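Type I modular polyketide synthase (Streptomyces albus subsp. albus, PDB 6IYR) probably selects an acyl-coenzyme A extender unit through its module 8 acyltransferase domain and loads it for chain elongation in salinomycin biosynthesis. Local coordinates at residues Val131-Gln135 with Gln221-Ala226; Glu277-Ala282 with Ser322-Gln326; Leu281-Pro287 with Asn375-Glu380; Phe350-Val354 with Tyr368-Asn372. One frame throughout, in Å; residues are numbered along the deposited sequence.

Interaction 1: residues Val131-Gln135 with Gln221-Ala226; sequences VFPGQ and QGEIAA. With PO4 (phosphate ion), chain B.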
# COMPACT_ATOMS: atom_id res chain seq x y z
N VAL A 131 -3.42 -3.17 -2.31
CA VAL A 131 -2.58 -2.51 -3.32
C VAL A 131 -1.11 -2.48 -2.91
O VAL A 131 -0.79 -2.11 -1.78
CB VAL A 131 -3.06 -1.08 -3.57
CG1 VAL A 131 -2.15 -0.40 -4.60
CG2 VAL A 131 -4.48 -1.09 -4.07
N PHE A 132 -0.23 -2.95 -3.78
CA PHE A 132 1.18 -3.03 -3.45
C PHE A 132 1.97 -2.15 -4.43
O PHE A 132 2.11 -2.50 -5.60
CB PHE A 132 1.66 -4.47 -3.55
CG PHE A 132 1.04 -5.40 -2.54
CD1 PHE A 132 -0.21 -5.97 -2.78
CD2 PHE A 132 1.64 -5.61 -1.31
CE1 PHE A 132 -0.79 -6.81 -1.85
CE2 PHE A 132 1.10 -6.53 -0.40
CZ PHE A 132 -0.11 -7.12 -0.67
N PRO A 133 2.41 -0.97 -3.98
CA PRO A 133 3.09 -0.08 -4.91
C PRO A 133 4.50 -0.53 -5.19
O PRO A 133 4.99 -1.49 -4.57
CB PRO A 133 3.14 1.28 -4.18
CG PRO A 133 2.47 1.08 -2.89
CD PRO A 133 2.35 -0.40 -2.62
N GLY A 134 5.16 0.23 -6.06
CA GLY A 134 6.58 0.04 -6.35
C GLY A 134 7.43 1.02 -5.54
O GLY A 134 7.27 1.20 -4.34
N GLN A 135 8.22 1.78 -6.26
CA GLN A 135 9.20 2.66 -5.65
C GLN A 135 8.51 3.88 -5.04
O GLN A 135 7.35 4.19 -5.37
CB GLN A 135 10.19 3.11 -6.73
CG GLN A 135 9.56 4.08 -7.72
CD GLN A 135 9.68 5.53 -7.26
OE1 GLN A 135 10.68 5.94 -6.65
NE2 GLN A 135 8.65 6.30 -7.51
N GLN A 221 7.41 -3.71 -9.30
CA GLN A 221 7.99 -4.57 -8.26
C GLN A 221 6.95 -4.95 -7.23
O GLN A 221 7.10 -5.95 -6.54
CB GLN A 221 9.16 -3.84 -7.55
CG GLN A 221 8.76 -2.48 -6.97
CD GLN A 221 9.95 -1.58 -6.59
OE1 GLN A 221 10.42 -0.76 -7.40
NE2 GLN A 221 10.32 -1.63 -5.30
N GLY A 222 5.91 -4.14 -7.10
CA GLY A 222 4.90 -4.40 -6.12
C GLY A 222 4.21 -5.73 -6.37
O GLY A 222 3.73 -6.34 -5.43
N GLU A 223 4.21 -6.19 -7.61
CA GLU A 223 3.57 -7.46 -7.97
C GLU A 223 4.24 -8.63 -7.31
O GLU A 223 3.59 -9.63 -7.01
CB GLU A 223 3.52 -7.69 -9.49
CG GLU A 223 2.43 -6.93 -10.19
CD GLU A 223 1.99 -7.58 -11.48
OE1 GLU A 223 2.84 -8.19 -12.15
OE2 GLU A 223 0.81 -7.40 -11.84
N ILE A 224 5.52 -8.44 -6.95
CA ILE A 224 6.31 -9.47 -6.29
C ILE A 224 5.82 -9.68 -4.86
O ILE A 224 5.86 -10.80 -4.34
CB ILE A 224 7.83 -9.16 -6.30
CG1 ILE A 224 8.33 -8.87 -7.72
CG2 ILE A 224 8.64 -10.31 -5.78
CD1 ILE A 224 9.76 -8.38 -7.77
N ALA A 225 5.47 -8.59 -4.19
CA ALA A 225 4.91 -8.67 -2.85
C ALA A 225 3.51 -9.25 -2.93
O ALA A 225 3.15 -10.11 -2.13
CB ALA A 225 4.88 -7.29 -2.20
N ALA A 226 2.75 -8.78 -3.92
CA ALA A 226 1.39 -9.24 -4.16
C ALA A 226 1.35 -10.75 -4.43
O ALA A 226 0.43 -11.44 -3.96
CB ALA A 226 0.79 -8.48 -5.31
P PO4 B . 10.25 -0.51 -10.42
O1 PO4 B . 10.26 0.67 -9.47
O2 PO4 B . 11.57 -1.15 -10.86
O3 PO4 B . 9.45 -1.55 -9.64
O4 PO4 B . 9.61 0.02 -11.68

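Interaction 2: residues Glu277-Ala282 with Ser322-Gln326; sequences ERLALA and SHGPQ. With PO4 (phosphate ion), chain B.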
# COMPACT_ATOMS: atom_id res chain seq x y z
N GLU A 277 12.36 5.14 -29.12
CA GLU A 277 12.93 4.35 -28.01
C GLU A 277 13.64 5.13 -26.90
O GLU A 277 14.13 4.53 -25.95
CB GLU A 277 13.90 3.28 -28.49
CG GLU A 277 13.96 3.07 -29.98
CD GLU A 277 12.77 2.34 -30.48
OE1 GLU A 277 12.72 2.06 -31.69
OE2 GLU A 277 11.86 2.08 -29.65
N ARG A 278 13.73 6.43 -27.03
CA ARG A 278 14.34 7.25 -26.00
C ARG A 278 13.39 7.48 -24.81
O ARG A 278 13.82 7.94 -23.78
CB ARG A 278 14.83 8.58 -26.56
CG ARG A 278 15.83 8.46 -27.69
CD ARG A 278 16.30 9.83 -28.14
NE ARG A 278 17.07 10.46 -27.10
CZ ARG A 278 17.01 11.74 -26.78
NH1 ARG A 278 17.76 12.19 -25.80
NH2 ARG A 278 16.20 12.55 -27.43
N LEU A 279 12.11 7.19 -25.00
CA LEU A 279 11.06 7.36 -24.00
C LEU A 279 10.13 6.15 -24.07
O LEU A 279 10.14 5.43 -25.06
CB LEU A 279 10.21 8.61 -24.24
CG LEU A 279 10.90 9.95 -24.05
CD1 LEU A 279 9.93 11.07 -24.33
CD2 LEU A 279 11.52 10.09 -22.66
N ALA A 280 9.42 5.87 -22.99
CA ALA A 280 8.46 4.79 -22.98
C ALA A 280 7.35 5.15 -22.02
O ALA A 280 7.56 5.88 -21.03
CB ALA A 280 9.13 3.48 -22.60
N LEU A 281 6.15 4.67 -22.30
CA LEU A 281 5.05 4.78 -21.35
C LEU A 281 5.21 3.75 -20.23
O LEU A 281 5.07 2.54 -20.45
CB LEU A 281 3.71 4.61 -22.06
CG LEU A 281 2.53 4.80 -21.08
CD1 LEU A 281 2.55 6.15 -20.38
CD2 LEU A 281 1.24 4.64 -21.86
N ALA A 282 5.68 4.19 -19.08
CA ALA A 282 6.04 3.24 -18.03
C ALA A 282 4.84 2.84 -17.18
O ALA A 282 4.69 1.66 -16.83
CB ALA A 282 7.14 3.79 -17.17
N SER A 322 13.01 1.82 -16.02
CA SER A 322 12.31 0.54 -16.26
C SER A 322 11.02 0.75 -17.05
O SER A 322 10.62 1.87 -17.39
CB SER A 322 12.01 -0.13 -14.93
OG SER A 322 11.21 0.73 -14.16
N HIS A 323 10.46 -0.36 -17.50
CA HIS A 323 9.21 -0.36 -18.23
C HIS A 323 9.39 0.27 -19.60
O HIS A 323 8.47 0.83 -20.16
CB HIS A 323 8.11 0.32 -17.40
CG HIS A 323 7.92 -0.30 -16.06
ND1 HIS A 323 7.41 -1.57 -15.90
CD2 HIS A 323 8.37 0.07 -14.84
CE1 HIS A 323 7.60 -1.97 -14.65
NE2 HIS A 323 8.14 -0.98 -13.98
N GLY A 324 10.62 0.17 -20.10
CA GLY A 324 10.96 0.61 -21.44
C GLY A 324 12.12 -0.18 -22.00
O GLY A 324 12.58 -1.15 -21.39
N PRO A 325 12.61 0.24 -23.19
CA PRO A 325 13.63 -0.49 -23.94
C PRO A 325 14.93 -0.68 -23.22
O PRO A 325 15.61 -1.66 -23.49
CB PRO A 325 13.85 0.39 -25.19
CG PRO A 325 12.56 1.13 -25.36
CD PRO A 325 12.04 1.36 -23.96
N GLN A 326 15.27 0.14 -22.23
CA GLN A 326 16.57 -0.07 -21.61
C GLN A 326 16.65 -1.46 -20.96
O GLN A 326 17.73 -2.00 -20.75
CB GLN A 326 16.90 1.01 -20.58
CG GLN A 326 17.28 2.33 -21.21
CD GLN A 326 17.85 3.33 -20.21
OE1 GLN A 326 18.53 2.96 -19.24
NE2 GLN A 326 17.61 4.61 -20.48
P PO4 B . 10.25 -0.51 -10.42
O1 PO4 B . 10.26 0.67 -9.47
O2 PO4 B . 11.57 -1.15 -10.86
O3 PO4 B . 9.45 -1.55 -9.64
O4 PO4 B . 9.61 0.02 -11.68
O HOH W 1 6.66 0.44 -22.14

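Interaction 3: residues Leu281-Pro287 with Asn375-Glu380; sequences LASVNGP and NTVRFE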
# COMPACT_ATOMS: atom_id res chain seq x y z
N LEU A 281 6.15 4.67 -22.30
CA LEU A 281 5.05 4.78 -21.35
C LEU A 281 5.21 3.75 -20.23
O LEU A 281 5.07 2.54 -20.45
CB LEU A 281 3.71 4.61 -22.06
CG LEU A 281 2.53 4.80 -21.08
CD1 LEU A 281 2.55 6.15 -20.38
CD2 LEU A 281 1.24 4.64 -21.86
N ALA A 282 5.68 4.19 -19.08
CA ALA A 282 6.04 3.24 -18.03
C ALA A 282 4.84 2.84 -17.18
O ALA A 282 4.69 1.66 -16.83
CB ALA A 282 7.14 3.79 -17.17
N SER A 283 3.94 3.78 -16.90
CA SER A 283 2.80 3.39 -16.07
C SER A 283 1.64 4.30 -16.32
O SER A 283 1.81 5.48 -16.62
CB SER A 283 3.22 3.36 -14.57
OG SER A 283 3.27 4.63 -14.01
N VAL A 284 0.45 3.71 -16.29
CA VAL A 284 -0.79 4.48 -16.31
C VAL A 284 -1.50 4.28 -14.99
O VAL A 284 -2.02 3.19 -14.72
CB VAL A 284 -1.71 3.99 -17.43
CG1 VAL A 284 -2.99 4.83 -17.49
CG2 VAL A 284 -0.97 4.04 -18.75
N ASN A 285 -1.53 5.34 -14.19
CA ASN A 285 -1.97 5.28 -12.81
C ASN A 285 -3.35 5.86 -12.54
O ASN A 285 -3.88 5.66 -11.47
CB ASN A 285 -0.94 5.94 -11.94
CG ASN A 285 0.39 5.26 -12.05
OD1 ASN A 285 0.47 4.09 -12.34
ND2 ASN A 285 1.44 6.03 -12.00
N GLY A 286 -3.91 6.57 -13.51
CA GLY A 286 -5.23 7.20 -13.37
C GLY A 286 -5.58 7.85 -14.70
O GLY A 286 -4.74 7.98 -15.56
N PRO A 287 -6.84 8.23 -14.88
CA PRO A 287 -7.25 8.80 -16.17
C PRO A 287 -6.47 10.05 -16.60
O PRO A 287 -6.45 10.38 -17.77
CB PRO A 287 -8.74 9.15 -15.95
CG PRO A 287 -8.93 9.19 -14.48
CD PRO A 287 -7.92 8.26 -13.88
N ASN A 375 7.39 -3.98 -19.44
CA ASN A 375 6.20 -3.42 -20.02
C ASN A 375 5.48 -2.40 -19.15
O ASN A 375 5.66 -2.37 -17.95
CB ASN A 375 5.27 -4.55 -20.39
CG ASN A 375 5.77 -5.29 -21.61
OD1 ASN A 375 5.66 -4.78 -22.73
ND2 ASN A 375 6.55 -6.28 -21.38
N THR A 376 4.54 -1.69 -19.76
CA THR A 376 3.75 -0.66 -19.11
C THR A 376 2.94 -1.24 -17.93
O THR A 376 2.42 -2.33 -18.00
CB THR A 376 2.78 -0.01 -20.12
OG1 THR A 376 3.50 0.52 -21.21
CG2 THR A 376 1.97 1.09 -19.51
N VAL A 377 2.88 -0.50 -16.84
CA VAL A 377 2.11 -0.93 -15.70
C VAL A 377 0.72 -0.38 -15.92
O VAL A 377 0.50 0.82 -15.87
CB VAL A 377 2.68 -0.35 -14.40
CG1 VAL A 377 1.79 -0.68 -13.23
CG2 VAL A 377 4.10 -0.81 -14.18
N ARG A 378 -0.23 -1.25 -16.20
CA ARG A 378 -1.60 -0.83 -16.43
C ARG A 378 -2.42 -0.78 -15.14
O ARG A 378 -3.36 -1.52 -14.95
CB ARG A 378 -2.25 -1.74 -17.46
CG ARG A 378 -1.33 -2.06 -18.61
CD ARG A 378 -2.06 -2.59 -19.82
NE ARG A 378 -1.11 -2.95 -20.87
CZ ARG A 378 -0.71 -2.13 -21.84
NH1 ARG A 378 0.17 -2.56 -22.73
NH2 ARG A 378 -1.19 -0.90 -21.92
N PHE A 379 -2.02 0.12 -14.25
CA PHE A 379 -2.67 0.26 -12.96
C PHE A 379 -4.10 0.75 -13.01
O PHE A 379 -4.97 0.15 -12.42
CB PHE A 379 -1.82 1.12 -12.05
CG PHE A 379 -2.29 1.15 -10.64
CD1 PHE A 379 -2.10 0.08 -9.81
CD2 PHE A 379 -2.92 2.26 -10.15
CE1 PHE A 379 -2.53 0.11 -8.51
CE2 PHE A 379 -3.36 2.30 -8.85
CZ PHE A 379 -3.16 1.22 -8.04
N GLU A 380 -4.36 1.77 -13.82
CA GLU A 380 -5.70 2.33 -13.93
C GLU A 380 -6.68 1.30 -14.44
O GLU A 380 -7.79 1.21 -13.97
CB GLU A 380 -5.73 3.55 -14.85
CG GLU A 380 -7.13 4.05 -15.13
CD GLU A 380 -7.22 5.02 -16.29
OE1 GLU A 380 -6.21 5.29 -16.95
OE2 GLU A 380 -8.32 5.51 -16.56

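Interaction 4: residues Phe350-Val354 with Tyr368-Asn372; sequences FLSTV and YWYRN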
# COMPACT_ATOMS: atom_id res chain seq x y z
N PHE A 350 -5.42 -12.58 -8.05
CA PHE A 350 -4.29 -11.71 -8.44
C PHE A 350 -4.58 -11.13 -9.82
O PHE A 350 -4.65 -11.85 -10.83
CB PHE A 350 -3.00 -12.53 -8.41
CG PHE A 350 -1.75 -11.76 -8.80
CD1 PHE A 350 -1.53 -11.37 -10.11
CD2 PHE A 350 -0.71 -11.65 -7.91
CE1 PHE A 350 -0.38 -10.67 -10.45
CE2 PHE A 350 0.48 -11.03 -8.25
CZ PHE A 350 0.65 -10.54 -9.53
N LEU A 351 -4.88 -9.83 -9.84
CA LEU A 351 -5.17 -9.13 -11.05
C LEU A 351 -3.89 -8.48 -11.59
O LEU A 351 -3.36 -7.54 -11.02
CB LEU A 351 -6.28 -8.12 -10.84
CG LEU A 351 -6.62 -7.24 -12.03
CD1 LEU A 351 -6.90 -8.06 -13.28
CD2 LEU A 351 -7.80 -6.33 -11.71
N SER A 352 -3.36 -9.04 -12.67
CA SER A 352 -2.10 -8.59 -13.26
C SER A 352 -2.25 -7.21 -13.84
O SER A 352 -3.14 -6.92 -14.66
CB SER A 352 -1.65 -9.55 -14.34
OG SER A 352 -0.42 -9.12 -14.93
N THR A 353 -1.34 -6.35 -13.45
CA THR A 353 -1.26 -5.03 -14.08
C THR A 353 -0.33 -5.10 -15.30
O THR A 353 -0.15 -4.11 -16.01
CB THR A 353 -0.74 -3.99 -13.09
OG1 THR A 353 0.52 -4.42 -12.56
CG2 THR A 353 -1.73 -3.84 -11.94
N VAL A 354 0.20 -6.29 -15.57
CA VAL A 354 0.92 -6.53 -16.84
C VAL A 354 -0.04 -6.93 -17.94
O VAL A 354 -0.16 -6.25 -18.97
CB VAL A 354 1.98 -7.62 -16.72
CG1 VAL A 354 2.73 -7.80 -18.05
CG2 VAL A 354 2.97 -7.29 -15.63
N TYR A 368 7.33 -14.00 -17.01
CA TYR A 368 6.40 -13.03 -16.43
C TYR A 368 7.16 -11.88 -15.75
O TYR A 368 6.81 -10.73 -15.90
CB TYR A 368 5.45 -13.67 -15.42
CG TYR A 368 4.41 -12.71 -14.92
CD1 TYR A 368 3.23 -12.53 -15.62
CD2 TYR A 368 4.65 -11.90 -13.81
CE1 TYR A 368 2.29 -11.63 -15.18
CE2 TYR A 368 3.73 -10.94 -13.40
CZ TYR A 368 2.56 -10.80 -14.09
OH TYR A 368 1.61 -9.87 -13.68
N TRP A 369 8.12 -12.22 -14.90
CA TRP A 369 8.80 -11.21 -14.11
C TRP A 369 9.63 -10.31 -15.01
O TRP A 369 9.64 -9.10 -14.81
CB TRP A 369 9.62 -11.82 -12.95
CG TRP A 369 8.73 -12.46 -11.95
CD1 TRP A 369 8.61 -13.78 -11.70
CD2 TRP A 369 7.63 -11.82 -11.26
NE1 TRP A 369 7.53 -14.03 -10.91
CE2 TRP A 369 6.90 -12.84 -10.62
CE3 TRP A 369 7.22 -10.49 -11.10
CZ2 TRP A 369 5.80 -12.57 -9.80
CZ3 TRP A 369 6.07 -10.23 -10.36
CH2 TRP A 369 5.42 -11.26 -9.66
N TYR A 370 10.21 -10.86 -16.08
CA TYR A 370 10.77 -10.00 -17.12
C TYR A 370 9.74 -9.09 -17.77
O TYR A 370 10.02 -7.90 -18.00
CB TYR A 370 11.54 -10.76 -18.20
CG TYR A 370 12.06 -9.83 -19.27
CD1 TYR A 370 13.08 -8.97 -19.00
CD2 TYR A 370 11.41 -9.70 -20.49
CE1 TYR A 370 13.54 -8.07 -19.94
CE2 TYR A 370 11.85 -8.78 -21.44
CZ TYR A 370 12.92 -7.95 -21.14
OH TYR A 370 13.38 -7.05 -22.06
N ARG A 371 8.61 -9.64 -18.17
CA ARG A 371 7.59 -8.81 -18.77
C ARG A 371 7.15 -7.68 -17.89
O ARG A 371 6.72 -6.64 -18.39
CB ARG A 371 6.34 -9.60 -19.14
CG ARG A 371 6.36 -10.15 -20.56
CD ARG A 371 5.01 -10.76 -20.92
NE ARG A 371 5.17 -11.76 -21.97
CZ ARG A 371 5.34 -13.07 -21.76
NH1 ARG A 371 5.50 -13.88 -22.80
NH2 ARG A 371 5.31 -13.57 -20.52
N ASN A 372 6.98 -8.00 -16.61
CA ASN A 372 6.58 -7.01 -15.61
C ASN A 372 7.53 -5.82 -15.67
O ASN A 372 7.09 -4.69 -15.76
CB ASN A 372 6.66 -7.64 -14.23
CG ASN A 372 6.43 -6.64 -13.12
OD1 ASN A 372 7.36 -5.95 -12.69
ND2 ASN A 372 5.20 -6.63 -12.57

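Interaction 1: residues Val131-Gln135 with Gln221-Ala226
F132, P133 and G134, at the end of strand 129-132, pack against Q221, G222 and the first turn of helix 222-230 in a buried contact made of van der Waals and CH-pi touches. The F132 side chain, with CG anti to the carbonyl carbon (chi1 -66°), lies along the helix. One ring face receives A226 CA at 4.1 Å from the ring centroid, while A225 CB comes to 3.8 Å from ring atom CD2; the small alanines let the flat ring settle close to the helix backbone. Glycine fits at 222 for a related reason: its bare CA lets two carbonyl oxygens come close, P133 O at 3.3 Å and F132 O in a CA-H...O contact. G134 CA, likewise without a side chain, touches Q221 CG at 3.4 Å. Strand 129-132 is a neighbour of strand 215-218 in the parallel sheet of the hydrolase-like core, and G218, S220 and G222 fit the GxSxG nucleophile elbow expected of an acyltransferase. Just past S220, Q221 N donates to phosphate O3 (3.0 Å, 157° at the hydrogen). In relatives the backbone amides corresponding to those of Q221 and Q135 form the oxyanion hole, so the phosphate probably marks the substrate pocket. R245 and Y320 also hold this ion, and helix 188-208 touches A225 through W196 and V200.

Interaction 2: residues Glu277-Ala282 with Ser322-Gln326
A chi1 of -57° places CG of H323 anti to its carbonyl carbon, which leaves CB packed on A282 and brings the imidazole NE2 to the bound phosphate. H323 CB meets A282 CB at 3.6 Å, where the short alanine lets the loop lie close to strand 279-286. From the ring edge, NE2 donates to phosphate O4 at 2.9 Å, with O4 in the ring plane but the bond bent, 138° at the hydrogen. S322 OG donates to the same oxygen at 3.0 Å, so two side chains of the loop grip one corner of the ion. NE2 is also hydrogen-bonded to S220 OG, while ND1 is held by N375, which fixes the rotation of the ring. Such a histidine, facing the serine of a nucleophile elbow and backed by a main-chain carbonyl, is probably the general base of the catalytic dyad of acyltransferases; it closes the sequence YASH, which in this family usually goes with methylmalonyl specificity. Beside the backbone, one water donates to both L281 O and H323 O, bridging the two carbonyl oxygens, both acceptors, which are 3.8 Å apart. Further along, A280 CB lies 3.6 Å from G324 CA; with no side chain on G324, the loop backbone can lie directly on the alanine methyl. P325 CD covers A280 CB at 3.8 Å, and its CG rests near E277 O.

Interaction 3: residues Leu281-Pro287 with Asn375-Glu380
E380 reaches along the end of strand 279-286 in extended form, with CG anti to its backbone N (chi1 172°). Its CB lies beside V284 O and G286 N, and CG passes the CA of G286. CD then comes to 3.5 Å from P287 N. At the carboxylate, OE1 touches V284 CG1 at 3.3 Å, and OE2 lies 3.5 Å from P287 CA; the salt bridge from R384 NE to OE2 gives this charged end a partner on its own helix. The backbone of E380 joins in as well, for its N donates to V284 O at 2.9 Å, attaching the first turn of helix 379-388 to the strand. Before that turn, residues 377-378 add a short, weakly bonded parallel strand, defined by the pairing of V377 with S283, to the edge of the mixed sheet, whose other four strands have the 4-1-3-2 order of the ferredoxin-like subdomain of acyltransferases. V377 N donates to A282 O (2.8 Å), and V284 N returns a nearly straight bond to V377 O (2.9 Å, 169° at the hydrogen). On one face of this edge S283 CB packs on V377 CB at 3.8 Å. T376, whose hydroxyl donates to L281 O at 2.7 Å, suits a place that needs both a polar and an apolar branch, since its CG2 rests against L281 CG. N285 turns its amide 76° from the F379 ring; its own carbonyl O lies at that ring's edge, and its OD1 accepts from H219 NE2. A classic beta bulge puts A282 and S283 together opposite V291.

Interaction 4: residues Phe350-Val354 with Tyr368-Asn372
Y368 and F350 point at each other from opposite directions, with the Y368 hydroxyl near the plane of the F350 ring, at its edge, 3.9 Å from CE1. The tyrosine projects from helix 366-374 with CG anti to the backbone N (chi1 -174°), which stretches the ring away from the helix and across to segment 350-354. There S352 OG lies in the plane of the Y368 ring, at its edge, and donates to Y368 OH. The separation of these two atoms, 2.5 Å, is very short and its exact value doubtful. S352 OG also accepts from V354 N (3.0 Å, 138° at the hydrogen), an ST turn that ties the serine to its own loop, where T355 N also bonds OG. V354 slides past Y368 in the opposite sense. Its CG2 meets the phenol oxygen at 3.5 Å and N372 CA at 3.6 Å, while CG1 rests at 4.2 Å from R371 CB, the two side chains crossing at about a right angle. A branched valine suits this place because each methyl serves a different part of the helix. Within the helix, Y368 CD2 stands over the centre of the W369 ring face, so that the indole supports the tyrosine. Y368 and N372 share the glutamate E223 as a partner, and N372 also holds S220 O and R245, making this a second shell behind the nucleophile elbow and the probable carboxylate-binding arginine of the acyltransferase active site.

Interactions 1 and 2, with centres 19 Å apart, do not touch but share the phosphate, which they hold from the core and from the histidine loop. Interaction 4 backs interaction 1: E223 OE1 lies 2.6 Å from Y368 OH and 2.9 Å from N372 ND2. Interaction 3 shares L281 and A282 with interaction 2, and N375 O, 2.8 Å from H323 ND1, steadies the probable catalytic histidine. Interaction 3 also meets interaction 4 through R378 N and T353 O at 2.9 Å, and interaction 1 through V131 CG1 and F379 CZ at 3.9 Å. Interactions 2 and 3 thus involve the edge of the small sheet, interactions 1 and 4 surround the nucleophile elbow, and all lie near the probable active-site cleft.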